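Local coordinates for protein putative citrate lyase, alfa subunit (Streptococcus mutans, PDB 2HJ0) that belongs to the CitF family of citrate lyase alpha subunits and folds around two large mixed beta sheets in an assembly of two chains, at residues Ser51-Ile56 with Leu84-Lys89; Gly76-Asn81 with Val231-Asp236; Asp173-Ala178 with Val211-Thr216; Arg182-Cys187 with Thr207-Pro212; Val203-Asp208 with Asp226-Val231. All blocks are in the same frame, centred on the assembly; numbering follows the deposited sequence.

Contact 1. Residues Ser51-Ile56 with Leu84-Lys89; sequences SIHEAI and LDEIAK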
# COMPACT_ATOMS: atom_id res chain seq x y z
N SER A 51 10.70 -25.58 1.06
CA SER A 51 9.75 -26.02 2.07
C SER A 51 9.57 -25.04 3.20
O SER A 51 10.29 -24.05 3.30
CB SER A 51 10.25 -27.33 2.66
OG SER A 51 11.49 -27.11 3.33
N ILE A 52 8.61 -25.32 4.08
CA ILE A 52 8.39 -24.45 5.22
C ILE A 52 9.64 -24.52 6.09
O ILE A 52 10.02 -23.54 6.70
CB ILE A 52 7.16 -24.89 6.06
CG1 ILE A 52 5.93 -24.09 5.63
CG2 ILE A 52 7.41 -24.69 7.54
CD1 ILE A 52 5.39 -24.47 4.31
N HIS A 53 10.27 -25.69 6.12
CA HIS A 53 11.48 -25.88 6.92
C HIS A 53 12.55 -24.84 6.57
O HIS A 53 12.97 -24.08 7.43
CB HIS A 53 12.06 -27.30 6.72
CG HIS A 53 13.16 -27.65 7.68
ND1 HIS A 53 12.95 -28.40 8.82
CD2 HIS A 53 14.47 -27.29 7.70
CE1 HIS A 53 14.07 -28.48 9.50
NE2 HIS A 53 15.01 -27.82 8.85
N GLU A 54 12.97 -24.81 5.30
CA GLU A 54 13.99 -23.86 4.84
C GLU A 54 13.54 -22.42 5.09
O GLU A 54 14.36 -21.53 5.30
CB GLU A 54 14.27 -24.06 3.35
CG GLU A 54 15.45 -23.26 2.83
CD GLU A 54 15.63 -23.40 1.32
OE1 GLU A 54 16.62 -22.86 0.79
OE2 GLU A 54 14.77 -24.03 0.65
N ALA A 55 12.24 -22.19 5.06
CA ALA A 55 11.74 -20.86 5.30
C ALA A 55 12.08 -20.47 6.73
O ALA A 55 12.62 -19.40 6.97
CB ALA A 55 10.23 -20.82 5.10
N ILE A 56 11.77 -21.36 7.68
CA ILE A 56 12.04 -21.10 9.10
C ILE A 56 13.53 -20.91 9.29
O ILE A 56 13.98 -20.06 10.07
CB ILE A 56 11.56 -22.28 9.97
CG1 ILE A 56 10.07 -22.53 9.72
CG2 ILE A 56 11.79 -21.96 11.44
CD1 ILE A 56 9.51 -23.77 10.36
N LEU A 84 3.84 -23.86 12.60
CA LEU A 84 4.03 -24.19 14.00
C LEU A 84 4.59 -25.59 14.21
O LEU A 84 5.57 -25.78 14.93
CB LEU A 84 2.69 -24.06 14.74
CG LEU A 84 2.58 -22.86 15.67
CD1 LEU A 84 3.14 -21.62 15.02
CD2 LEU A 84 1.13 -22.66 16.05
N ASP A 85 3.98 -26.57 13.57
CA ASP A 85 4.44 -27.94 13.72
C ASP A 85 5.91 -28.08 13.34
O ASP A 85 6.68 -28.75 14.02
CB ASP A 85 3.58 -28.88 12.87
CG ASP A 85 3.89 -30.33 13.12
OD1 ASP A 85 4.89 -30.82 12.54
OD2 ASP A 85 3.15 -30.96 13.90
N GLU A 86 6.31 -27.43 12.25
CA GLU A 86 7.69 -27.50 11.82
C GLU A 86 8.58 -26.78 12.84
O GLU A 86 9.73 -27.16 13.05
CB GLU A 86 7.85 -26.88 10.44
CG GLU A 86 9.19 -27.19 9.78
CD GLU A 86 9.44 -28.68 9.61
OE1 GLU A 86 10.48 -29.17 10.09
OE2 GLU A 86 8.59 -29.36 8.98
N ILE A 87 8.05 -25.73 13.46
CA ILE A 87 8.81 -25.00 14.46
C ILE A 87 9.05 -25.97 15.63
O ILE A 87 10.16 -26.08 16.14
CB ILE A 87 8.05 -23.78 15.03
CG1 ILE A 87 7.56 -22.86 13.91
CG2 ILE A 87 8.96 -23.01 15.98
CD1 ILE A 87 8.64 -22.05 13.23
N ALA A 88 8.00 -26.68 16.04
CA ALA A 88 8.14 -27.61 17.15
C ALA A 88 9.17 -28.69 16.80
O ALA A 88 10.09 -28.94 17.57
CB ALA A 88 6.79 -28.24 17.48
N LYS A 89 9.01 -29.31 15.64
CA LYS A 89 9.91 -30.36 15.19
C LYS A 89 11.36 -29.90 15.21
O LYS A 89 12.27 -30.69 15.48
CB LYS A 89 9.56 -30.79 13.76
CG LYS A 89 8.90 -32.15 13.63
CD LYS A 89 7.52 -32.19 14.29
CE LYS A 89 6.71 -33.41 13.84
NZ LYS A 89 6.49 -33.41 12.36
O HOH W 1 8.78 -27.92 5.86

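Contact 2. Residues Gly76-Asn81 with Val231-Asp236; sequences GDYVMN and VDAIGD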
# COMPACT_ATOMS: atom_id res chain seq x y z
N GLY A 76 -10.68 -23.77 7.30
CA GLY A 76 -10.00 -24.51 6.27
C GLY A 76 -8.51 -24.23 6.26
O GLY A 76 -7.80 -24.75 5.40
N ASP A 77 -8.03 -23.44 7.21
CA ASP A 77 -6.60 -23.10 7.24
C ASP A 77 -5.64 -24.27 7.46
O ASP A 77 -5.90 -25.17 8.25
CB ASP A 77 -6.27 -22.05 8.30
CG ASP A 77 -4.78 -21.77 8.38
OD1 ASP A 77 -4.26 -21.15 7.44
OD2 ASP A 77 -4.13 -22.20 9.35
N TYR A 78 -4.52 -24.23 6.75
CA TYR A 78 -3.49 -25.26 6.87
C TYR A 78 -2.15 -24.65 7.25
O TYR A 78 -1.31 -25.32 7.83
CB TYR A 78 -3.32 -26.00 5.55
CG TYR A 78 -4.42 -26.98 5.20
CD1 TYR A 78 -4.45 -27.58 3.94
CD2 TYR A 78 -5.43 -27.31 6.11
CE1 TYR A 78 -5.44 -28.48 3.59
CE2 TYR A 78 -6.44 -28.22 5.76
CZ TYR A 78 -6.43 -28.80 4.48
OH TYR A 78 -7.42 -29.68 4.09
N VAL A 79 -1.95 -23.37 6.90
CA VAL A 79 -0.71 -22.66 7.17
C VAL A 79 -0.30 -22.62 8.63
O VAL A 79 0.84 -22.93 8.94
CB VAL A 79 -0.78 -21.22 6.63
CG1 VAL A 79 0.52 -20.49 6.86
CG2 VAL A 79 -1.12 -21.25 5.15
N MSE A 80 -1.21 -22.24 9.52
CA MSE A 80 -0.90 -22.17 10.96
C MSE A 80 -0.31 -23.47 11.48
O MSE A 80 0.84 -23.50 11.92
CB MSE A 80 -2.16 -21.84 11.76
CG MSE A 80 -2.22 -20.42 12.37
SE MSE A 80 -1.72 -20.23 14.28
CE MSE A 80 -3.48 -20.45 15.13
N ASN A 81 -1.09 -24.55 11.43
CA ASN A 81 -0.66 -25.85 11.93
C ASN A 81 0.60 -26.33 11.23
O ASN A 81 1.42 -27.04 11.80
CB ASN A 81 -1.74 -26.92 11.73
CG ASN A 81 -3.04 -26.57 12.43
OD1 ASN A 81 -3.05 -25.93 13.48
ND2 ASN A 81 -4.14 -27.02 11.86
N VAL A 231 3.42 -25.16 -1.57
CA VAL A 231 3.01 -26.42 -0.95
C VAL A 231 1.83 -27.03 -1.71
O VAL A 231 1.21 -26.37 -2.54
CB VAL A 231 2.60 -26.23 0.53
CG1 VAL A 231 3.82 -25.86 1.35
CG2 VAL A 231 1.53 -25.15 0.64
N ASP A 232 1.52 -28.29 -1.42
CA ASP A 232 0.42 -28.96 -2.11
C ASP A 232 -0.94 -28.30 -1.84
O ASP A 232 -1.76 -28.20 -2.75
CB ASP A 232 0.37 -30.45 -1.72
CG ASP A 232 -0.66 -31.24 -2.54
OD1 ASP A 232 -0.53 -31.27 -3.79
OD2 ASP A 232 -1.59 -31.82 -1.93
N ALA A 233 -1.15 -27.85 -0.61
CA ALA A 233 -2.42 -27.20 -0.23
C ALA A 233 -2.28 -26.31 0.99
O ALA A 233 -1.76 -26.74 2.01
CB ALA A 233 -3.49 -28.24 0.03
N ILE A 234 -2.77 -25.08 0.90
CA ILE A 234 -2.69 -24.18 2.03
C ILE A 234 -4.00 -24.17 2.78
O ILE A 234 -4.06 -23.77 3.94
CB ILE A 234 -2.38 -22.76 1.58
CG1 ILE A 234 -3.49 -22.27 0.66
CG2 ILE A 234 -1.05 -22.75 0.85
CD1 ILE A 234 -3.22 -20.91 0.09
N GLY A 235 -5.05 -24.62 2.12
CA GLY A 235 -6.35 -24.66 2.76
C GLY A 235 -7.20 -25.80 2.26
O GLY A 235 -6.94 -26.36 1.20
N ASP A 236 -8.23 -26.14 3.02
CA ASP A 236 -9.13 -27.22 2.64
C ASP A 236 -9.91 -26.86 1.38
O ASP A 236 -10.52 -25.80 1.31
CB ASP A 236 -10.10 -27.51 3.79
CG ASP A 236 -10.71 -28.89 3.70
OD1 ASP A 236 -11.32 -29.21 2.65
OD2 ASP A 236 -10.58 -29.66 4.69

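Contact 3. Residues Asp173-Ala178 with Val211-Thr216; sequences DAYGNA and VPYPNT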
# COMPACT_ATOMS: atom_id res chain seq x y z
N ASP A 173 3.67 -14.97 -7.23
CA ASP A 173 4.74 -15.28 -8.18
C ASP A 173 5.95 -15.64 -7.34
O ASP A 173 5.87 -15.68 -6.12
CB ASP A 173 5.07 -14.10 -9.11
CG ASP A 173 5.23 -12.79 -8.38
OD1 ASP A 173 5.83 -12.78 -7.27
OD2 ASP A 173 4.77 -11.75 -8.93
N ALA A 174 7.07 -15.90 -7.99
CA ALA A 174 8.28 -16.28 -7.28
C ALA A 174 9.02 -15.07 -6.78
O ALA A 174 10.22 -15.12 -6.53
CB ALA A 174 9.18 -17.10 -8.18
N TYR A 175 8.31 -13.97 -6.62
CA TYR A 175 8.96 -12.77 -6.11
C TYR A 175 8.16 -12.15 -4.98
O TYR A 175 8.63 -11.21 -4.34
CB TYR A 175 9.16 -11.76 -7.24
CG TYR A 175 10.50 -11.06 -7.18
CD1 TYR A 175 11.69 -11.78 -7.05
CD2 TYR A 175 10.58 -9.68 -7.31
CE1 TYR A 175 12.92 -11.15 -7.06
CE2 TYR A 175 11.82 -9.04 -7.31
CZ TYR A 175 12.98 -9.78 -7.20
OH TYR A 175 14.21 -9.16 -7.25
N GLY A 176 6.95 -12.67 -4.74
CA GLY A 176 6.12 -12.15 -3.66
C GLY A 176 4.78 -11.47 -3.94
O GLY A 176 3.98 -11.29 -3.01
N ASN A 177 4.51 -11.05 -5.18
CA ASN A 177 3.23 -10.43 -5.48
C ASN A 177 2.14 -11.50 -5.29
O ASN A 177 2.12 -12.51 -5.99
CB ASN A 177 3.20 -9.92 -6.93
CG ASN A 177 4.22 -8.82 -7.18
OD1 ASN A 177 4.17 -7.74 -6.58
ND2 ASN A 177 5.16 -9.10 -8.08
N ALA A 178 1.25 -11.29 -4.33
CA ALA A 178 0.20 -12.26 -4.01
C ALA A 178 -1.20 -11.65 -3.91
O ALA A 178 -1.36 -10.45 -3.70
CB ALA A 178 0.55 -12.95 -2.70
N VAL A 211 2.25 -18.59 -9.72
CA VAL A 211 1.92 -17.93 -10.97
C VAL A 211 3.14 -17.23 -11.59
O VAL A 211 4.02 -16.77 -10.87
CB VAL A 211 0.80 -16.91 -10.71
CG1 VAL A 211 0.58 -16.01 -11.92
CG2 VAL A 211 -0.47 -17.66 -10.36
N PRO A 212 3.21 -17.19 -12.93
CA PRO A 212 4.36 -16.52 -13.57
C PRO A 212 4.34 -15.02 -13.27
O PRO A 212 3.28 -14.40 -13.13
CB PRO A 212 4.17 -16.84 -15.05
CG PRO A 212 2.67 -17.04 -15.18
CD PRO A 212 2.33 -17.81 -13.94
N TYR A 213 5.54 -14.45 -13.16
CA TYR A 213 5.71 -13.04 -12.86
C TYR A 213 5.32 -12.16 -14.04
O TYR A 213 5.62 -12.48 -15.19
CB TYR A 213 7.18 -12.78 -12.50
CG TYR A 213 7.48 -11.39 -11.99
CD1 TYR A 213 7.58 -10.30 -12.86
CD2 TYR A 213 7.63 -11.15 -10.63
CE1 TYR A 213 7.84 -9.01 -12.38
CE2 TYR A 213 7.88 -9.87 -10.14
CZ TYR A 213 7.98 -8.81 -11.03
OH TYR A 213 8.20 -7.54 -10.54
N PRO A 214 4.64 -11.04 -13.78
CA PRO A 214 4.21 -10.54 -12.47
C PRO A 214 2.77 -10.96 -12.20
O PRO A 214 1.94 -10.95 -13.11
CB PRO A 214 4.33 -9.03 -12.62
CG PRO A 214 3.87 -8.85 -14.05
CD PRO A 214 4.64 -9.94 -14.77
N ASN A 215 2.46 -11.32 -10.96
CA ASN A 215 1.11 -11.73 -10.61
C ASN A 215 0.26 -10.48 -10.35
O ASN A 215 0.77 -9.48 -9.83
CB ASN A 215 1.14 -12.63 -9.37
CG ASN A 215 -0.24 -13.07 -8.91
OD1 ASN A 215 -1.16 -13.18 -9.72
ND2 ASN A 215 -0.39 -13.35 -7.60
N THR A 216 -1.00 -10.54 -10.75
CA THR A 216 -1.94 -9.44 -10.55
C THR A 216 -3.37 -9.98 -10.49
O THR A 216 -3.67 -11.00 -11.11
CB THR A 216 -1.86 -8.38 -11.68
OG1 THR A 216 -1.91 -9.03 -12.95
CG2 THR A 216 -0.58 -7.57 -11.58

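Contact 4. Residues Arg182-Cys187 with Thr207-Pro212; sequences RGKTTC and TDTLVP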
# COMPACT_ATOMS: atom_id res chain seq x y z
N ARG A 182 -7.18 -15.44 -6.75
CA ARG A 182 -6.73 -16.30 -7.85
C ARG A 182 -6.05 -17.50 -7.23
O ARG A 182 -5.29 -17.36 -6.28
CB ARG A 182 -5.74 -15.54 -8.74
CG ARG A 182 -6.26 -14.22 -9.27
CD ARG A 182 -7.46 -14.43 -10.18
NE ARG A 182 -7.16 -15.43 -11.21
CZ ARG A 182 -6.25 -15.28 -12.17
NH1 ARG A 182 -5.54 -14.15 -12.24
NH2 ARG A 182 -6.05 -16.25 -13.06
N GLY A 183 -6.31 -18.69 -7.76
CA GLY A 183 -5.71 -19.90 -7.23
C GLY A 183 -6.73 -20.99 -7.00
O GLY A 183 -7.93 -20.76 -7.16
N LYS A 184 -6.29 -22.19 -6.62
CA LYS A 184 -7.24 -23.28 -6.39
C LYS A 184 -7.81 -23.23 -4.98
O LYS A 184 -8.70 -23.98 -4.65
CB LYS A 184 -6.56 -24.63 -6.61
CG LYS A 184 -5.62 -25.05 -5.51
CD LYS A 184 -4.80 -26.26 -5.91
CE LYS A 184 -3.97 -26.75 -4.72
NZ LYS A 184 -2.97 -27.79 -5.09
N THR A 185 -7.29 -22.32 -4.16
CA THR A 185 -7.77 -22.22 -2.80
C THR A 185 -7.86 -20.75 -2.43
O THR A 185 -7.10 -20.28 -1.58
CB THR A 185 -6.81 -22.91 -1.83
OG1 THR A 185 -6.45 -24.19 -2.35
CG2 THR A 185 -7.47 -23.08 -0.47
N THR A 186 -8.79 -20.04 -3.05
CA THR A 186 -8.98 -18.61 -2.80
C THR A 186 -9.74 -18.30 -1.52
O THR A 186 -10.36 -19.18 -0.93
CB THR A 186 -9.74 -17.94 -3.96
OG1 THR A 186 -11.09 -18.44 -3.99
CG2 THR A 186 -9.06 -18.24 -5.29
N CYS A 187 -9.70 -17.05 -1.08
CA CYS A 187 -10.42 -16.64 0.12
C CYS A 187 -10.90 -15.20 -0.04
O CYS A 187 -11.50 -14.62 0.86
CB CYS A 187 -9.52 -16.73 1.34
SG CYS A 187 -8.06 -15.70 1.17
N THR A 207 2.24 -20.19 -0.69
CA THR A 207 1.20 -20.28 -1.70
C THR A 207 0.87 -21.70 -2.08
O THR A 207 1.66 -22.64 -1.90
CB THR A 207 1.55 -19.52 -2.99
OG1 THR A 207 0.38 -19.42 -3.82
CG2 THR A 207 2.65 -20.23 -3.74
N ASP A 208 -0.31 -21.82 -2.65
CA ASP A 208 -0.83 -23.10 -3.07
C ASP A 208 -0.68 -23.24 -4.56
O ASP A 208 -0.69 -24.35 -5.10
CB ASP A 208 -2.30 -23.15 -2.69
CG ASP A 208 -2.74 -24.52 -2.38
OD1 ASP A 208 -3.84 -24.66 -1.79
OD2 ASP A 208 -1.97 -25.45 -2.75
N THR A 209 -0.56 -22.10 -5.24
CA THR A 209 -0.42 -22.09 -6.68
C THR A 209 0.54 -21.01 -7.09
O THR A 209 0.35 -19.85 -6.74
CB THR A 209 -1.79 -21.88 -7.37
OG1 THR A 209 -2.11 -20.49 -7.41
CG2 THR A 209 -2.90 -22.62 -6.58
N LEU A 210 1.59 -21.40 -7.82
CA LEU A 210 2.62 -20.47 -8.27
C LEU A 210 2.29 -19.90 -9.64
O LEU A 210 2.11 -20.64 -10.60
CB LEU A 210 3.97 -21.17 -8.31
CG LEU A 210 5.14 -20.35 -7.76
CD1 LEU A 210 6.43 -21.17 -7.86
CD2 LEU A 210 5.29 -19.06 -8.52
N VAL A 211 2.25 -18.59 -9.72
CA VAL A 211 1.92 -17.93 -10.97
C VAL A 211 3.14 -17.23 -11.59
O VAL A 211 4.02 -16.77 -10.87
CB VAL A 211 0.80 -16.91 -10.71
CG1 VAL A 211 0.58 -16.01 -11.92
CG2 VAL A 211 -0.47 -17.66 -10.36
N PRO A 212 3.21 -17.19 -12.93
CA PRO A 212 4.36 -16.52 -13.57
C PRO A 212 4.34 -15.02 -13.27
O PRO A 212 3.28 -14.40 -13.13
CB PRO A 212 4.17 -16.84 -15.05
CG PRO A 212 2.67 -17.04 -15.18
CD PRO A 212 2.33 -17.81 -13.94

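Contact 5. Residues Val203-Asp208 with Asp226-Val231; sequences VVIVTD and DYIVVV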
# COMPACT_ATOMS: atom_id res chain seq x y z
N VAL A 203 8.72 -11.45 6.02
CA VAL A 203 7.46 -12.01 5.56
C VAL A 203 7.69 -13.23 4.67
O VAL A 203 8.46 -13.18 3.72
CB VAL A 203 6.64 -10.94 4.75
CG1 VAL A 203 5.47 -11.58 4.02
CG2 VAL A 203 6.14 -9.84 5.71
N VAL A 204 7.02 -14.32 5.02
CA VAL A 204 7.11 -15.57 4.26
C VAL A 204 5.70 -15.89 3.76
O VAL A 204 4.84 -16.22 4.57
CB VAL A 204 7.56 -16.74 5.16
CG1 VAL A 204 7.40 -18.06 4.42
CG2 VAL A 204 8.99 -16.55 5.56
N ILE A 205 5.44 -15.78 2.46
CA ILE A 205 4.11 -16.12 2.00
C ILE A 205 4.14 -17.58 1.51
O ILE A 205 5.08 -17.98 0.82
CB ILE A 205 3.56 -15.17 0.85
CG1 ILE A 205 4.17 -15.54 -0.49
CG2 ILE A 205 3.81 -13.70 1.15
CD1 ILE A 205 3.27 -16.40 -1.28
N VAL A 206 3.15 -18.36 1.92
CA VAL A 206 3.04 -19.78 1.55
C VAL A 206 1.90 -19.90 0.55
O VAL A 206 0.72 -19.73 0.90
CB VAL A 206 2.71 -20.65 2.79
CG1 VAL A 206 2.82 -22.13 2.45
CG2 VAL A 206 3.62 -20.27 3.93
N THR A 207 2.24 -20.19 -0.69
CA THR A 207 1.20 -20.28 -1.70
C THR A 207 0.87 -21.70 -2.08
O THR A 207 1.66 -22.64 -1.90
CB THR A 207 1.55 -19.52 -2.99
OG1 THR A 207 0.38 -19.42 -3.82
CG2 THR A 207 2.65 -20.23 -3.74
N ASP A 208 -0.31 -21.82 -2.65
CA ASP A 208 -0.83 -23.10 -3.07
C ASP A 208 -0.68 -23.24 -4.56
O ASP A 208 -0.69 -24.35 -5.10
CB ASP A 208 -2.30 -23.15 -2.69
CG ASP A 208 -2.74 -24.52 -2.38
OD1 ASP A 208 -3.84 -24.66 -1.79
OD2 ASP A 208 -1.97 -25.45 -2.75
N ASP A 226 9.69 -11.62 1.76
CA ASP A 226 11.08 -12.04 1.78
C ASP A 226 11.26 -13.39 1.11
O ASP A 226 12.18 -13.59 0.33
CB ASP A 226 11.61 -12.08 3.22
CG ASP A 226 11.67 -10.71 3.86
OD1 ASP A 226 12.61 -9.93 3.54
OD2 ASP A 226 10.77 -10.39 4.66
N TYR A 227 10.35 -14.32 1.42
CA TYR A 227 10.45 -15.66 0.87
C TYR A 227 9.10 -16.22 0.45
O TYR A 227 8.06 -15.86 1.01
CB TYR A 227 11.09 -16.59 1.90
CG TYR A 227 12.51 -16.24 2.26
CD1 TYR A 227 13.53 -16.36 1.33
CD2 TYR A 227 12.85 -15.79 3.54
CE1 TYR A 227 14.86 -16.06 1.65
CE2 TYR A 227 14.18 -15.48 3.88
CZ TYR A 227 15.18 -15.63 2.92
OH TYR A 227 16.49 -15.36 3.23
N ILE A 228 9.13 -17.09 -0.56
CA ILE A 228 7.92 -17.72 -1.04
C ILE A 228 8.13 -19.22 -1.03
O ILE A 228 9.15 -19.72 -1.49
CB ILE A 228 7.58 -17.30 -2.48
CG1 ILE A 228 7.36 -15.79 -2.55
CG2 ILE A 228 6.33 -18.02 -2.92
CD1 ILE A 228 8.63 -14.98 -2.61
N VAL A 229 7.16 -19.93 -0.47
CA VAL A 229 7.25 -21.37 -0.42
C VAL A 229 5.98 -21.95 -1.00
O VAL A 229 4.88 -21.52 -0.67
CB VAL A 229 7.44 -21.87 1.02
CG1 VAL A 229 6.39 -21.25 1.91
CG2 VAL A 229 7.33 -23.39 1.06
N VAL A 230 6.14 -22.93 -1.88
CA VAL A 230 5.00 -23.57 -2.50
C VAL A 230 4.69 -24.89 -1.83
O VAL A 230 5.60 -25.66 -1.54
CB VAL A 230 5.30 -23.84 -3.98
CG1 VAL A 230 4.19 -24.67 -4.58
CG2 VAL A 230 5.44 -22.52 -4.74
N VAL A 231 3.42 -25.16 -1.57
CA VAL A 231 3.01 -26.42 -0.95
C VAL A 231 1.83 -27.03 -1.71
O VAL A 231 1.21 -26.37 -2.54
CB VAL A 231 2.60 -26.23 0.53
CG1 VAL A 231 3.82 -25.86 1.35
CG2 VAL A 231 1.53 -25.15 0.64

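Contact 1. Residues Ser51-Ile56 with Leu84-Lys89
H53 and E86 carry the polar half of this meeting between two helices. H53 ND1 donates to E86 OE1 over 2.9 Å in a nearly straight bond (160° at the hydrogen). The acceptor sits at the edge of the imidazole, in the ring plane, whereas the nitrogen arrives from above the carboxylate plane, and the two side chains cross at about a right angle. A bend at chi2 of E86 (59°) sets its CD on the H53 side. One water accepts from H53 N at 2.7 Å and donates weakly to E86 OE2 at 3.4 Å, so the carboxylate is linked to both the ring and the backbone of the same histidine.

The apolar half is made by isoleucines. I56 CD1 lies 3.5 Å from I87 CD1 and equally near E86 CG, while I52 CG2 rests against E86 CB at 3.7 Å.

The helix axes approach to 9.8 Å and cross at -67°. With I52 and A55 seated on strand 202-207 and L84 on strand 66-69, this is the packing of two neighbouring helices on one face of the parallel part of the sheet, as in Rossmann-like alpha/beta folds, tied by a His-carboxylate hydrogen bond.

Contact 2. Residues Gly76-Asn81 with Val231-Asp236
G76 and D236 are joined by a backbone hydrogen bond: D236 N donates to G76 O at 2.8 Å, in the carbonyl plane and on a lone pair. Next to this bond D77 and G235 form a single beta bridge. Y78 N also approaches I234 O, but that bond is weak and the position of the carbonyl less certain.

The tyrosine ring covers the second segment. G235 C and D236 N lie over one of its faces, and G235 CA makes a CH-pi contact 4.0 Å from the ring centroid. A233 O comes to the ring edge near CD1, and Y78 OH gives a weak bond to D236 OD2, 3.2 Å away, with the ring and carboxylate planes 53° apart.

D77 turns its CB from the other segment and serves the start of its own helix. Its OD2 accepts from the backbone N of M80, a selenomethionine, at 2.9 Å through the syn lone pair, an Asx motif, and takes a second bond from H106 NE2. In the other segment I234 N is satisfied by D208 OD1, and D232 O accepts from K184 NZ.

V79 CG2 and I234 CB, 4.1 Å apart, add an apolar contact. The contact as a whole joins the N-terminal end of helix 79-89 to the loop running from strand 227-230 toward helix 238-241.

Contact 3. Residues Asp173-Ala178 with Val211-Thr216
D173 and N215 form the dense centre of this contact between two loops. D173 OD2 accepts from N215 N at 3.1 Å on its anti side and from N177 ND2 at 2.8 Å through its syn lone pair. D173 OD1 takes Y175 N and N177 N from opposite faces of the carboxylate plane, so four N-H groups grip the buried acid. N215 returns the link: its ND2 donates to N177 O over 3.1 Å, from above the carbonyl plane, while D173 N reaches that oxygen from the opposite face. Chi1 of N215 (179°) carries CG away from its backbone N, and N177 O lies near the plane of the N215 amide. V211 O meets D173 CA at 3.2 Å.

Y213 lies side by side with D173, its CD2 3.4 Å from D173 OD2, and its CE2 is 3.7 Å from Y175 CB. The two tyrosine rings meet obliquely. P214, following a cis peptide bond, sets CB against one face of the Y213 ring. Q222 OE1 receives Y213 OH and N177 ND2, and the second subunit packs here through its V363 on Y213 and its M353 on N177.

On the loose side A174 barely takes part, and P212 is exposed to solvent.

The motif at this corner, at the subunit interface, is an Asx turn whose acid uses its other oxygen to bind the second loop.

Contact 4. Residues Arg182-Cys187 with Thr207-Pro212
G183 and T209 bring the two loops closest, with CA atoms 5.8 Å apart, and no regular helix or strand is formed on either side. G183 has a positive phi (131°), and its CA is 3.7 Å from T209 OG1.

T185 and D208 supply the hydrogen bond of the contact. T185 OG1 donates to D208 OD1 at 2.7 Å, coming from above the carboxylate plane, and the two side chains cross at about a right angle. The chi1 of T185 (-46°) puts OG1 beside the backbone N, from where it reaches this oxygen. D208 OD1 is held a second time by I234 N.

K184 approaches the other oxygen. Its CG takes the crowded position between backbone N and carbonyl carbon (chi1 75°), and beyond it the chain runs extended across the carboxylate. The lysine's CE lies nearest to D208 OD2, and K184 NZ stands 3.5 Å from D208 OD2, a long salt bridge; its stronger polar partner is D232 O in the loop after strand 227-230.

The T209 methyl fills the angle beside the lysine stem. T209 CG2 is 3.4 Å from K184 N and 3.8 Å from K184 CG, the two side chains running by one another in opposite senses. T209 OG1 donates to P170 O, so it is engaged away from this contact.

Two other segments, 182-187 and 231-236, therefore supply polar groups around one buried carboxylate: a hydroxyl and a lysine ammonium from the first, a backbone N-H from the second. The direct bonds gather at OD1, and the lysine may offset part of the negative charge at OD2 while bonded chiefly to a carbonyl.

Contact 5. Residues Val203-Asp208 with Asp226-Val231
V204 and Y227, I205 and I228, V206 and V229, and T207 and V230 pair in parallel register, the strand axes 4.8 Å apart and inclined by 22°. The ladder runs from I205 N to Y227 O (3.0 Å), V229 N to I205 O, T207 N to V229 O and V231 N to T207 O (3.1 Å). At its start V203 O accepts from both Y227 N and D226 N, and V203 N donates to D226 OD2 at 2.7 Å. That carboxylate oxygen uses its anti lone pair here and also forms a salt bridge with K360 of the second subunit.

On one face of the sheet V206 and V229 lie side by side, V206 CG2 touching V229 CG1 at 3.6 Å. V206 CG1 also meets V231 CG2 across the end of the ladder, at 3.7 Å. The edge of the Y227 ring faces V204 CG2. On the other face I205 CG1 and I228 CG1 are 3.8 Å apart, and T207 CG2 packs on V230 CG2 at 3.7 Å. With T207 OG1 anti to its backbone N (chi1 -168°), the methyl is left to make this contact, while the hydroxyl reaches A169 O.

The V206 and V229 face is covered by I52 of helix 52-58, which also touches V231; S172 lies against I205, T207 and I228. Within the sheet, strand 164-169 flanks 202-207, and strand 48-49 follows 227-230 toward the edge.

How the contacts relate
From the N terminus, contact 1 closes the first short loop, bringing helix 52-58 to helix 79-89. Contact 2 opens inside that loop, so the two cross, and it closes far along the chain; contacts 3, 4 and 5 are all nested within its span. Contacts 3 and 4 end on the same stretch, the chain that leaves strand 202-207, sharing V211 and P212. Contact 5 crosses contact 3; its first segment, 203-208, shares T207 and D208 with the second segment of contact 4, and it ends at V231, the residue with which the closing segment of contact 2 begins. Contact 1 sits on the strand pair of contact 5.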